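Local coordinates for regulator of nonsense transcripts 2 (PDB 4CEK), which acts as a factor in nonsense-mediated mRNA decay, with three MIF4G domains, the second of which is described here, at residues L125-A138 and R165-L179. Residues are numbered along the deposited sequence; the frame is centred on the assembly and turned at random.
Sequences LPNCVNRDLIDKAA and RLDLLPFYARLVATL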
loop_
_atom_site.group_PDB
_atom_site.type_symbol
_atom_site.label_atom_id
_atom_site.label_comp_id
_atom_site.label_asym_id
_atom_site.label_seq_id
_atom_site.Cartn_x
_atom_site.Cartn_y
_atom_site.Cartn_z
ATOM N N LEU A 125 0.797 9.535 14.131
ATOM C CA LEU A 125 0.638 8.338 13.326
ATOM C C LEU A 125 1.924 7.536 13.133
ATOM O O LEU A 125 1.892 6.307 13.283
ATOM C CB LEU A 125 0.020 8.671 11.948
ATOM C CG LEU A 125 -1.510 8.621 11.920
ATOM C CD1 LEU A 125 -2.046 8.962 10.535
ATOM C CD2 LEU A 125 -1.970 7.250 12.419
ATOM N N PRO A 126 3.044 8.217 12.814
ATOM C CA PRO A 126 4.318 7.541 12.627
ATOM C C PRO A 126 4.822 6.803 13.851
ATOM O O PRO A 126 5.806 6.044 13.738
ATOM C CB PRO A 126 5.288 8.678 12.290
ATOM C CG PRO A 126 4.433 9.794 11.805
ATOM C CD PRO A 126 3.153 9.665 12.557
ATOM N N ASN A 127 4.189 7.027 15.005
ATOM C CA ASN A 127 4.530 6.287 16.228
ATOM C C ASN A 127 3.653 5.091 16.475
ATOM O O ASN A 127 3.916 4.354 17.404
ATOM C CB ASN A 127 4.461 7.191 17.465
ATOM C CG ASN A 127 5.423 8.358 17.392
ATOM O OD1 ASN A 127 6.321 8.388 16.563
ATOM N ND2 ASN A 127 5.230 9.326 18.256
ATOM N N CYS A 128 2.608 4.885 15.666
ATOM C CA CYS A 128 1.688 3.762 15.897
ATOM C C CYS A 128 2.248 2.506 15.274
ATOM O O CYS A 128 1.726 1.989 14.303
ATOM C CB CYS A 128 0.281 4.076 15.380
ATOM S SG CYS A 128 -0.512 5.479 16.236
ATOM N N VAL A 129 3.324 2.011 15.871
ATOM C CA VAL A 129 4.057 0.862 15.348
ATOM C C VAL A 129 3.608 -0.520 15.906
ATOM O O VAL A 129 4.333 -1.485 15.762
ATOM C CB VAL A 129 5.594 1.062 15.512
ATOM C CG1 VAL A 129 6.065 2.230 14.674
ATOM C CG2 VAL A 129 5.981 1.308 16.966
ATOM N N ASN A 130 2.414 -0.652 16.485
ATOM C CA ASN A 130 1.845 -2.024 16.694
ATOM C C ASN A 130 0.334 -2.090 16.489
ATOM O O ASN A 130 -0.313 -1.072 16.321
ATOM C CB ASN A 130 2.236 -2.655 18.050
ATOM C CG ASN A 130 1.619 -1.944 19.278
ATOM O OD1 ASN A 130 0.891 -0.955 19.187
ATOM N ND2 ASN A 130 1.928 -2.470 20.438
ATOM N N ARG A 131 -0.192 -3.306 16.461
ATOM C CA ARG A 131 -1.590 -3.583 16.212
ATOM C C ARG A 131 -2.531 -2.838 17.172
ATOM O O ARG A 131 -3.517 -2.240 16.749
ATOM C CB ARG A 131 -1.794 -5.094 16.331
ATOM C CG ARG A 131 -3.172 -5.605 15.962
ATOM C CD ARG A 131 -3.443 -6.972 16.584
ATOM N NE ARG A 131 -4.697 -7.558 16.102
ATOM C CZ ARG A 131 -5.182 -8.737 16.488
ATOM N NH1 ARG A 131 -4.522 -9.483 17.383
ATOM N NH2 ARG A 131 -6.336 -9.173 15.970
ATOM N N ASP A 132 -2.221 -2.854 18.464
ATOM C CA ASP A 132 -3.060 -2.159 19.447
ATOM C C ASP A 132 -2.994 -0.649 19.266
ATOM O O ASP A 132 -4.037 0.017 19.248
ATOM C CB ASP A 132 -2.690 -2.561 20.892
ATOM C CG ASP A 132 -2.918 -4.055 21.163
ATOM O OD1 ASP A 132 -3.859 -4.668 20.601
ATOM O OD2 ASP A 132 -2.139 -4.627 21.946
ATOM N N LEU A 133 -1.795 -0.090 19.131
ATOM C CA LEU A 133 -1.690 1.364 18.889
ATOM C C LEU A 133 -2.487 1.842 17.638
ATOM O O LEU A 133 -3.085 2.905 17.671
ATOM C CB LEU A 133 -0.232 1.823 18.751
ATOM C CG LEU A 133 0.668 2.149 19.966
ATOM C CD1 LEU A 133 2.058 2.515 19.423
ATOM C CD2 LEU A 133 0.131 3.290 20.856
ATOM N N ILE A 134 -2.483 1.078 16.540
ATOM C CA ILE A 134 -3.063 1.585 15.271
ATOM C C ILE A 134 -4.591 1.464 15.330
ATOM O O ILE A 134 -5.292 2.329 14.819
ATOM C CB ILE A 134 -2.447 0.921 13.988
ATOM C CG1 ILE A 134 -2.636 1.805 12.744
ATOM C CG2 ILE A 134 -3.059 -0.440 13.723
ATOM C CD1 ILE A 134 -1.790 3.068 12.711
ATOM N N ASP A 135 -5.094 0.414 15.981
ATOM C CA ASP A 135 -6.534 0.279 16.253
ATOM C C ASP A 135 -7.062 1.417 17.154
ATOM O O ASP A 135 -8.143 1.944 16.919
ATOM C CB ASP A 135 -6.845 -1.099 16.866
ATOM C CG ASP A 135 -6.718 -2.269 15.837
ATOM O OD1 ASP A 135 -6.478 -1.995 14.645
ATOM O OD2 ASP A 135 -6.869 -3.463 16.215
ATOM N N LYS A 136 -6.290 1.816 18.160
ATOM C CA LYS A 136 -6.660 2.970 19.004
ATOM C C LYS A 136 -6.790 4.245 18.187
ATOM O O LYS A 136 -7.736 5.026 18.366
ATOM C CB LYS A 136 -5.646 3.193 20.138
ATOM C CG LYS A 136 -5.926 2.356 21.378
ATOM C CD LYS A 136 -4.754 2.357 22.367
ATOM C CE LYS A 136 -5.001 1.421 23.553
ATOM N NZ LYS A 136 -3.834 0.534 23.844
ATOM N N ALA A 137 -5.825 4.453 17.301
ATOM C CA ALA A 137 -5.813 5.621 16.422
ATOM C C ALA A 137 -7.093 5.695 15.582
ATOM O O ALA A 137 -7.665 6.780 15.381
ATOM C CB ALA A 137 -4.571 5.594 15.532
ATOM N N ALA A 138 -7.533 4.537 15.100
ATOM C CA ALA A 138 -8.776 4.425 14.371
ATOM C C ALA A 138 -9.992 4.802 15.235
ATOM O O ALA A 138 -10.904 5.476 14.756
ATOM C CB ALA A 138 -8.943 3.017 13.822
ATOM N N ARG A 165 10.514 4.680 6.429
ATOM C CA ARG A 165 9.621 4.031 7.380
ATOM C C ARG A 165 8.716 3.015 6.697
ATOM O O ARG A 165 7.512 3.017 6.883
ATOM C CB ARG A 165 8.747 5.066 8.104
ATOM C CG ARG A 165 9.520 6.102 8.942
ATOM C CD ARG A 165 10.266 5.482 10.135
ATOM N NE ARG A 165 9.438 4.577 10.926
ATOM C CZ ARG A 165 8.569 4.967 11.854
ATOM N NH1 ARG A 165 8.396 6.267 12.131
ATOM N NH2 ARG A 165 7.867 4.060 12.512
ATOM N N LEU A 166 9.309 2.119 5.928
ATOM C CA LEU A 166 8.584 0.990 5.368
ATOM C C LEU A 166 7.808 0.202 6.395
ATOM O O LEU A 166 6.826 -0.476 6.041
ATOM C CB LEU A 166 9.558 0.015 4.684
ATOM C CG LEU A 166 10.260 0.483 3.393
ATOM C CD1 LEU A 166 10.854 -0.735 2.663
ATOM C CD2 LEU A 166 9.313 1.316 2.511
ATOM N N ASP A 167 8.276 0.233 7.647
ATOM C CA ASP A 167 7.636 -0.515 8.755
ATOM C C ASP A 167 6.199 -0.053 9.064
ATOM O O ASP A 167 5.394 -0.817 9.602
ATOM C CB ASP A 167 8.485 -0.403 10.033
ATOM C CG ASP A 167 8.692 1.053 10.488
ATOM O OD1 ASP A 167 9.157 1.896 9.674
ATOM O OD2 ASP A 167 8.395 1.362 11.668
ATOM N N LEU A 168 5.896 1.200 8.722
ATOM C CA LEU A 168 4.541 1.766 8.891
ATOM C C LEU A 168 3.487 1.224 7.910
ATOM O O LEU A 168 2.317 1.084 8.255
ATOM C CB LEU A 168 4.595 3.281 8.779
ATOM C CG LEU A 168 5.389 3.999 9.881
ATOM C CD1 LEU A 168 5.417 5.503 9.601
ATOM C CD2 LEU A 168 4.799 3.682 11.240
ATOM N N LEU A 169 3.902 0.849 6.712
ATOM C CA LEU A 169 2.924 0.474 5.681
ATOM C C LEU A 169 1.875 -0.516 6.122
ATOM O O LEU A 169 0.722 -0.381 5.739
ATOM C CB LEU A 169 3.632 -0.076 4.436
ATOM C CG LEU A 169 4.556 0.933 3.759
ATOM C CD1 LEU A 169 5.230 0.338 2.522
ATOM C CD2 LEU A 169 3.812 2.209 3.471
ATOM N N PRO A 170 2.258 -1.572 6.864
ATOM C CA PRO A 170 1.203 -2.539 7.225
ATOM C C PRO A 170 0.182 -1.950 8.209
ATOM O O PRO A 170 -0.996 -2.351 8.212
ATOM C CB PRO A 170 1.973 -3.676 7.935
ATOM C CG PRO A 170 3.390 -3.509 7.522
ATOM C CD PRO A 170 3.608 -2.068 7.186
ATOM N N PHE A 171 0.654 -1.049 9.067
ATOM C CA PHE A 171 -0.215 -0.446 10.084
ATOM C C PHE A 171 -1.139 0.572 9.382
ATOM O O PHE A 171 -2.389 0.536 9.545
ATOM C CB PHE A 171 0.644 0.125 11.226
ATOM C CG PHE A 171 1.522 -0.934 11.880
ATOM C CD1 PHE A 171 0.953 -1.999 12.575
ATOM C CD2 PHE A 171 2.917 -0.907 11.736
ATOM C CE1 PHE A 171 1.753 -3.020 13.115
ATOM C CE2 PHE A 171 3.722 -1.917 12.278
ATOM C CZ PHE A 171 3.141 -2.963 12.973
ATOM N N TYR A 172 -0.527 1.415 8.547
ATOM C CA TYR A 172 -1.277 2.326 7.720
ATOM C C TYR A 172 -2.342 1.636 6.876
ATOM O O TYR A 172 -3.471 2.108 6.807
ATOM C CB TYR A 172 -0.347 3.154 6.883
ATOM C CG TYR A 172 0.336 4.243 7.673
ATOM C CD1 TYR A 172 0.333 4.256 9.083
ATOM C CD2 TYR A 172 0.994 5.267 7.017
ATOM C CE1 TYR A 172 0.957 5.280 9.793
ATOM C CE2 TYR A 172 1.621 6.283 7.708
ATOM C CZ TYR A 172 1.603 6.302 9.091
ATOM O OH TYR A 172 2.250 7.351 9.737
ATOM N N ALA A 173 -2.033 0.487 6.309
ATOM C CA ALA A 173 -3.064 -0.282 5.628
ATOM C C ALA A 173 -4.153 -0.779 6.584
ATOM O O ALA A 173 -5.326 -0.861 6.207
ATOM C CB ALA A 173 -2.460 -1.454 4.854
ATOM N N ARG A 174 -3.773 -1.200 7.788
ATOM C CA ARG A 174 -4.769 -1.684 8.767
ATOM C C ARG A 174 -5.764 -0.565 9.146
ATOM O O ARG A 174 -6.968 -0.789 9.179
ATOM C CB ARG A 174 -4.109 -2.235 10.040
ATOM C CG ARG A 174 -4.996 -3.248 10.771
ATOM C CD ARG A 174 -4.316 -3.819 11.997
ATOM N NE ARG A 174 -5.257 -4.136 13.082
ATOM C CZ ARG A 174 -5.914 -5.283 13.249
ATOM N NH1 ARG A 174 -5.759 -6.294 12.410
ATOM N NH2 ARG A 174 -6.738 -5.430 14.282
ATOM N N LEU A 175 -5.236 0.621 9.420
ATOM C CA LEU A 175 -6.038 1.817 9.687
ATOM C C LEU A 175 -7.093 1.986 8.599
ATOM O O LEU A 175 -8.288 1.977 8.887
ATOM C CB LEU A 175 -5.140 3.071 9.732
ATOM C CG LEU A 175 -5.782 4.376 10.240
ATOM C CD1 LEU A 175 -6.417 4.184 11.625
ATOM C CD2 LEU A 175 -4.719 5.450 10.284
ATOM N N VAL A 176 -6.632 2.062 7.338
ATOM C CA VAL A 176 -7.506 2.307 6.211
ATOM C C VAL A 176 -8.594 1.247 6.140
ATOM O O VAL A 176 -9.758 1.573 5.978
ATOM C CB VAL A 176 -6.723 2.381 4.895
ATOM C CG1 VAL A 176 -7.681 2.313 3.712
ATOM C CG2 VAL A 176 -5.865 3.650 4.857
ATOM N N ALA A 177 -8.229 -0.018 6.301
ATOM C CA ALA A 177 -9.209 -1.092 6.165
ATOM C C ALA A 177 -10.167 -1.122 7.355
ATOM O O ALA A 177 -11.298 -1.613 7.256
ATOM C CB ALA A 177 -8.506 -2.424 6.022
ATOM N N THR A 178 -9.697 -0.641 8.490
ATOM C CA THR A 178 -10.513 -0.614 9.704
ATOM C C THR A 178 -11.563 0.527 9.639
ATOM O O THR A 178 -12.681 0.377 10.097
ATOM C CB THR A 178 -9.627 -0.462 10.955
ATOM O OG1 THR A 178 -8.737 -1.587 11.053
ATOM C CG2 THR A 178 -10.479 -0.398 12.189
ATOM N N LEU A 179 -11.178 1.648 9.046
ATOM C CA LEU A 179 -12.067 2.755 8.810
ATOM C C LEU A 179 -13.085 2.513 7.689
ATOM O O LEU A 179 -14.174 3.078 7.704
ATOM C CB LEU A 179 -11.238 4.013 8.508
ATOM C CG LEU A 179 -10.412 4.499 9.707
ATOM C CD1 LEU A 179 -9.578 5.727 9.354
ATOM C CD2 LEU A 179 -11.350 4.796 10.864
#
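R165 reaches P126 in the segments that lead into two helices of the all-helical MIF4G domain; the axes of 131-138 and 169-179 then cross at -38°, a helix pair with a knob-into-hole residue, I134, set between two arginine grips. The R165 guanidinium holds P126 O end-on, NH1 and NH2 each 3.1 Å from that oxygen, while NE and NH2 clasp the carboxylate of D167 side-on. A leucine in place of R165 would probably leave P126 O without both donors and D167 without its counter-charge, free to turn. L168 follows, CD2 lying 3.9 Å from V129 CG1. The F171 ring then takes the 129-130 peptide over one face, V129 C 3.8 Å above its plane. Y172 brings OH within 3.4 Å of L125 CB. I134 enters as a knob among F171, Y172, R174 and L175; with its CG1 anti to the backbone N (chi1 -158°), that carbon lies against F171 O. R174, also held by carbonyls of F17, N16 and N20, carries R131 CG over one guanidinium face and grips D135 side-on: NE bonds OD1, and NH2 meets the syn lone pair of OD2 at 2.8 Å, nearly straight at 171°. Beyond this salt bridge the packing is apolar again, L175 CD1 meeting A138 CB at 3.5 Å.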